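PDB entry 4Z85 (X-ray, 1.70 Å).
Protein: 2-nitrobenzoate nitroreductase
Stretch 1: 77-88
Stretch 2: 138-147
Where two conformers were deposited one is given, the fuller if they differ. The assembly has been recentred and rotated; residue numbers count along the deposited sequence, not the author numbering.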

# COMPACT_ATOMS: atom_id res chain seq x y z
N THR A 77 14.82 4.79 -12.62
CA THR A 77 14.50 3.50 -12.01
C THR A 77 13.99 2.48 -13.02
O THR A 77 14.46 1.34 -13.07
N LEU A 78 13.03 2.91 -13.84
CA LEU A 78 12.38 2.01 -14.79
C LEU A 78 13.36 1.43 -15.80
O LEU A 78 13.35 0.24 -16.06
N LYS A 79 14.21 2.28 -16.38
CA LYS A 79 15.18 1.80 -17.36
C LYS A 79 16.19 0.84 -16.73
O LYS A 79 16.54 -0.18 -17.33
N ASN A 80 16.64 1.14 -15.52
CA ASN A 80 17.56 0.26 -14.80
C ASN A 80 16.94 -1.11 -14.53
O ASN A 80 17.61 -2.16 -14.66
N ILE A 81 15.67 -1.11 -14.16
CA ILE A 81 14.96 -2.35 -13.89
C ILE A 81 14.75 -3.15 -15.18
O ILE A 81 14.92 -4.37 -15.20
N ILE A 82 14.38 -2.46 -16.25
CA ILE A 82 14.19 -3.10 -17.55
C ILE A 82 15.47 -3.75 -18.04
O ILE A 82 15.46 -4.91 -18.49
N GLU A 83 16.57 -3.03 -17.91
CA GLU A 83 17.86 -3.51 -18.39
C GLU A 83 18.41 -4.66 -17.55
O GLU A 83 18.89 -5.65 -18.10
N ARG A 84 18.33 -4.55 -16.22
CA ARG A 84 18.95 -5.57 -15.38
C ARG A 84 17.99 -6.68 -14.92
O ARG A 84 18.44 -7.74 -14.49
N GLU A 85 16.69 -6.41 -14.99
CA GLU A 85 15.65 -7.33 -14.52
C GLU A 85 15.86 -7.68 -13.05
O GLU A 85 15.42 -8.72 -12.56
N GLN A 86 16.54 -6.77 -12.34
CA GLN A 86 16.83 -6.93 -10.93
C GLN A 86 16.74 -5.59 -10.23
O GLN A 86 17.02 -4.56 -10.84
N PHE A 87 16.38 -5.62 -8.95
CA PHE A 87 16.43 -4.41 -8.12
C PHE A 87 16.20 -4.76 -6.66
O PHE A 87 15.82 -5.89 -6.33
N VAL A 88 16.46 -3.79 -5.78
CA VAL A 88 16.23 -4.01 -4.36
C VAL A 88 15.18 -3.06 -3.85
O VAL A 88 15.22 -1.87 -4.13
N ALA A 138 15.43 -5.49 3.53
CA ALA A 138 15.49 -5.28 2.09
C ALA A 138 15.01 -6.52 1.36
O ALA A 138 15.25 -7.64 1.79
N TRP A 139 14.29 -6.32 0.27
CA TRP A 139 13.89 -7.41 -0.61
C TRP A 139 14.82 -7.42 -1.81
O TRP A 139 14.97 -6.42 -2.51
N GLU A 140 15.47 -8.56 -2.04
CA GLU A 140 16.20 -8.81 -3.28
C GLU A 140 15.20 -9.33 -4.30
O GLU A 140 14.57 -10.40 -4.09
N CYS A 141 15.05 -8.56 -5.38
CA CYS A 141 13.97 -8.76 -6.34
C CYS A 141 14.42 -8.94 -7.78
O CYS A 141 15.42 -8.36 -8.23
N LYS A 142 13.62 -9.74 -8.49
CA LYS A 142 13.73 -9.85 -9.93
C LYS A 142 12.47 -9.30 -10.56
O LYS A 142 11.39 -9.34 -9.97
N LEU A 143 12.62 -8.78 -11.77
CA LEU A 143 11.48 -8.27 -12.51
C LEU A 143 10.57 -9.40 -12.92
O LEU A 143 11.00 -10.37 -13.54
N TYR A 144 9.30 -9.29 -12.57
CA TYR A 144 8.31 -10.25 -13.03
C TYR A 144 7.71 -9.76 -14.34
O TYR A 144 7.70 -10.47 -15.35
N LYS A 145 7.19 -8.53 -14.32
CA LYS A 145 6.58 -7.99 -15.54
C LYS A 145 6.35 -6.50 -15.40
O LYS A 145 6.06 -6.03 -14.31
N ILE A 146 6.46 -5.76 -16.49
CA ILE A 146 6.04 -4.36 -16.45
C ILE A 146 4.74 -4.24 -17.23
O ILE A 146 4.64 -4.74 -18.35
N ILE A 147 3.74 -3.62 -16.63
CA ILE A 147 2.53 -3.28 -17.35
C ILE A 147 2.53 -1.78 -17.55
O ILE A 147 2.51 -1.04 -16.58

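The apolar centre of the contact lies where helix 77-84 crosses strand 138-147 almost at a right angle. Ile146 points toward the helix with chi1 m and chi2 t. This extended rotamer carries its CD1 to 3.4 Å from CG1 of Ile82 and 3.6 Å from CD1 of Leu78. The two helix residues are one turn apart, so they meet the same methyl. Leu78 (t, p) leaves its backbone sideways, but its end comes nearer to the strand. Ile82 (m, t) also sets off sideways. Ile81 (m, t) points toward the strand, and its CG2 lies 3.7 Å from CD1 of Leu143. Leu143 (t, p) is the residue most covered by the other stretch.

Beyond the helix, strand 86-88 pairs antiparallel with strand 138-147. Phe87 and Cys141 project from the same face of the sheet. With chi1 p, the Phe87 ring comes back over its neighbour: CB of Cys141 sits over one ring face, 4.1 Å from CZ of Phe87. Cys141 has chi1 m, and its sulfur lies oblique to the ring. Val88 and Gln86 project from the other face. Val88 (t) places CG1 3.8 Å from CB of Ala138.

Trp139 (m) leads its ring away from the contact. Gln86 and Glu140 have side-chain oxygens hydrogen-bonded elsewhere in the structure. Lys142 (m, t, t, t) extends at the exposed edge. Glu85 (m, t) is also exposed; its CB is 4.2 Å from CB of Leu143.

No side chain hydrogen-bonds across the contact. The polar partners are backbone atoms: Leu143 N donates to Glu85 O (2.9 Å), Phe87 N to Cys141 O (3.0 Å), and Cys141 N to Phe87 O (2.9 Å). Glu85 has positive phi, where the chain leaves the helix to enter this pairing.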

# COMPACT_ATOMS: atom_id res chain seq x y z
CB THR A 77 13.45 3.68 -10.91
OG1 THR A 77 13.86 4.73 -10.03
CG2 THR A 77 13.26 2.38 -10.12
CB LEU A 78 11.24 2.74 -15.51
CG LEU A 78 10.29 1.87 -16.33
CD1 LEU A 78 9.73 0.74 -15.48
CD2 LEU A 78 9.17 2.70 -16.93
CB LYS A 79 15.90 2.99 -18.00
CG LYS A 79 16.88 2.61 -19.11
CD LYS A 79 17.41 3.86 -19.82
CE LYS A 79 18.26 3.50 -21.02
NZ LYS A 79 18.73 4.72 -21.72
CB ASN A 80 17.98 0.89 -13.47
CG ASN A 80 18.79 2.17 -13.64
OD1 ASN A 80 19.13 2.57 -14.75
ND2 ASN A 80 19.09 2.82 -12.51
CB ILE A 81 13.60 -2.09 -13.19
CG1 ILE A 81 13.83 -1.67 -11.74
CG2 ILE A 81 12.71 -3.33 -13.28
CD1 ILE A 81 12.56 -1.23 -11.01
CB ILE A 82 13.71 -2.08 -18.60
CG1 ILE A 82 12.27 -1.68 -18.32
CG2 ILE A 82 13.83 -2.66 -20.01
CD1 ILE A 82 11.75 -0.56 -19.19
CB GLU A 83 18.88 -2.36 -18.42
CG GLU A 83 18.56 -1.29 -19.46
CD GLU A 83 19.50 -0.10 -19.40
OE1 GLU A 83 20.20 0.08 -18.38
OE2 GLU A 83 19.55 0.65 -20.40
CB ARG A 84 19.59 -4.91 -14.16
CG ARG A 84 20.60 -3.83 -14.48
CD ARG A 84 22.00 -4.32 -14.20
NE ARG A 84 23.00 -3.27 -14.39
CZ ARG A 84 24.27 -3.40 -14.04
NH1 ARG A 84 24.69 -4.53 -13.48
NH2 ARG A 84 25.13 -2.41 -14.25
CB GLU A 85 15.61 -8.59 -15.39
CG GLU A 85 15.43 -8.24 -16.85
CD GLU A 85 15.37 -9.46 -17.76
OE1 GLU A 85 15.02 -10.55 -17.27
OE2 GLU A 85 15.67 -9.30 -18.96
CB GLN A 86 18.23 -7.49 -10.69
CG GLN A 86 18.62 -8.71 -11.47
CD GLN A 86 20.01 -9.17 -11.10
OE1 GLN A 86 20.81 -8.41 -10.56
NE2 GLN A 86 20.30 -10.43 -11.37
CB PHE A 87 15.41 -3.36 -8.58
CG PHE A 87 13.98 -3.83 -8.57
CD1 PHE A 87 13.48 -4.60 -9.61
CD2 PHE A 87 13.11 -3.45 -7.55
CE1 PHE A 87 12.16 -5.02 -9.63
CE2 PHE A 87 11.79 -3.86 -7.56
CZ PHE A 87 11.31 -4.65 -8.59
CB VAL A 88 17.51 -3.82 -3.52
CG1 VAL A 88 17.18 -3.81 -2.01
CG2 VAL A 88 18.53 -4.91 -3.84
CB ALA A 138 16.91 -4.92 1.66
CB TRP A 139 12.45 -7.24 -1.10
CG TRP A 139 11.36 -7.34 -0.08
CD1 TRP A 139 11.47 -7.75 1.22
CD2 TRP A 139 9.98 -7.04 -0.29
NE1 TRP A 139 10.24 -7.73 1.83
CE2 TRP A 139 9.31 -7.30 0.92
CE3 TRP A 139 9.25 -6.56 -1.38
CZ2 TRP A 139 7.93 -7.09 1.07
CZ3 TRP A 139 7.89 -6.35 -1.24
CH2 TRP A 139 7.24 -6.62 -0.02
CB GLU A 140 17.34 -9.82 -3.04
CG GLU A 140 18.32 -9.36 -1.94
CD GLU A 140 19.51 -10.29 -1.76
OE1 GLU A 140 19.54 -11.35 -2.43
OE2 GLU A 140 20.40 -9.96 -0.95
CB CYS A 141 13.00 -7.58 -6.31
SG CYS A 141 12.41 -7.16 -4.67
CB LYS A 142 13.96 -11.31 -10.34
CG LYS A 142 15.30 -11.83 -9.86
CD LYS A 142 15.50 -13.29 -10.25
CE LYS A 142 16.95 -13.73 -10.08
NZ LYS A 142 17.14 -15.18 -10.46
CB LEU A 143 11.94 -7.50 -13.75
CG LEU A 143 10.80 -6.91 -14.58
CD1 LEU A 143 10.05 -5.84 -13.77
CD2 LEU A 143 11.29 -6.35 -15.91
CB TYR A 144 7.23 -10.44 -11.99
CG TYR A 144 6.33 -11.62 -12.25
CD1 TYR A 144 6.72 -12.90 -11.89
CD2 TYR A 144 5.10 -11.46 -12.89
CE1 TYR A 144 5.89 -13.98 -12.10
CE2 TYR A 144 4.27 -12.54 -13.12
CZ TYR A 144 4.68 -13.80 -12.73
OH TYR A 144 3.84 -14.87 -12.96
CB LYS A 145 5.24 -8.68 -15.82
CG LYS A 145 4.36 -7.98 -16.83
CD LYS A 145 3.71 -8.98 -17.76
CE LYS A 145 2.32 -9.33 -17.30
NZ LYS A 145 1.76 -10.42 -18.14
CB ILE A 146 7.10 -3.42 -17.02
CG1 ILE A 146 8.34 -3.47 -16.13
CG2 ILE A 146 6.58 -1.99 -17.09
CD1 ILE A 146 9.46 -2.65 -16.63
CB ILE A 147 1.25 -3.71 -16.61
CG1 ILE A 147 1.14 -5.23 -16.53
CG2 ILE A 147 0.02 -3.15 -17.31
CD1 ILE A 147 -0.08 -5.73 -15.81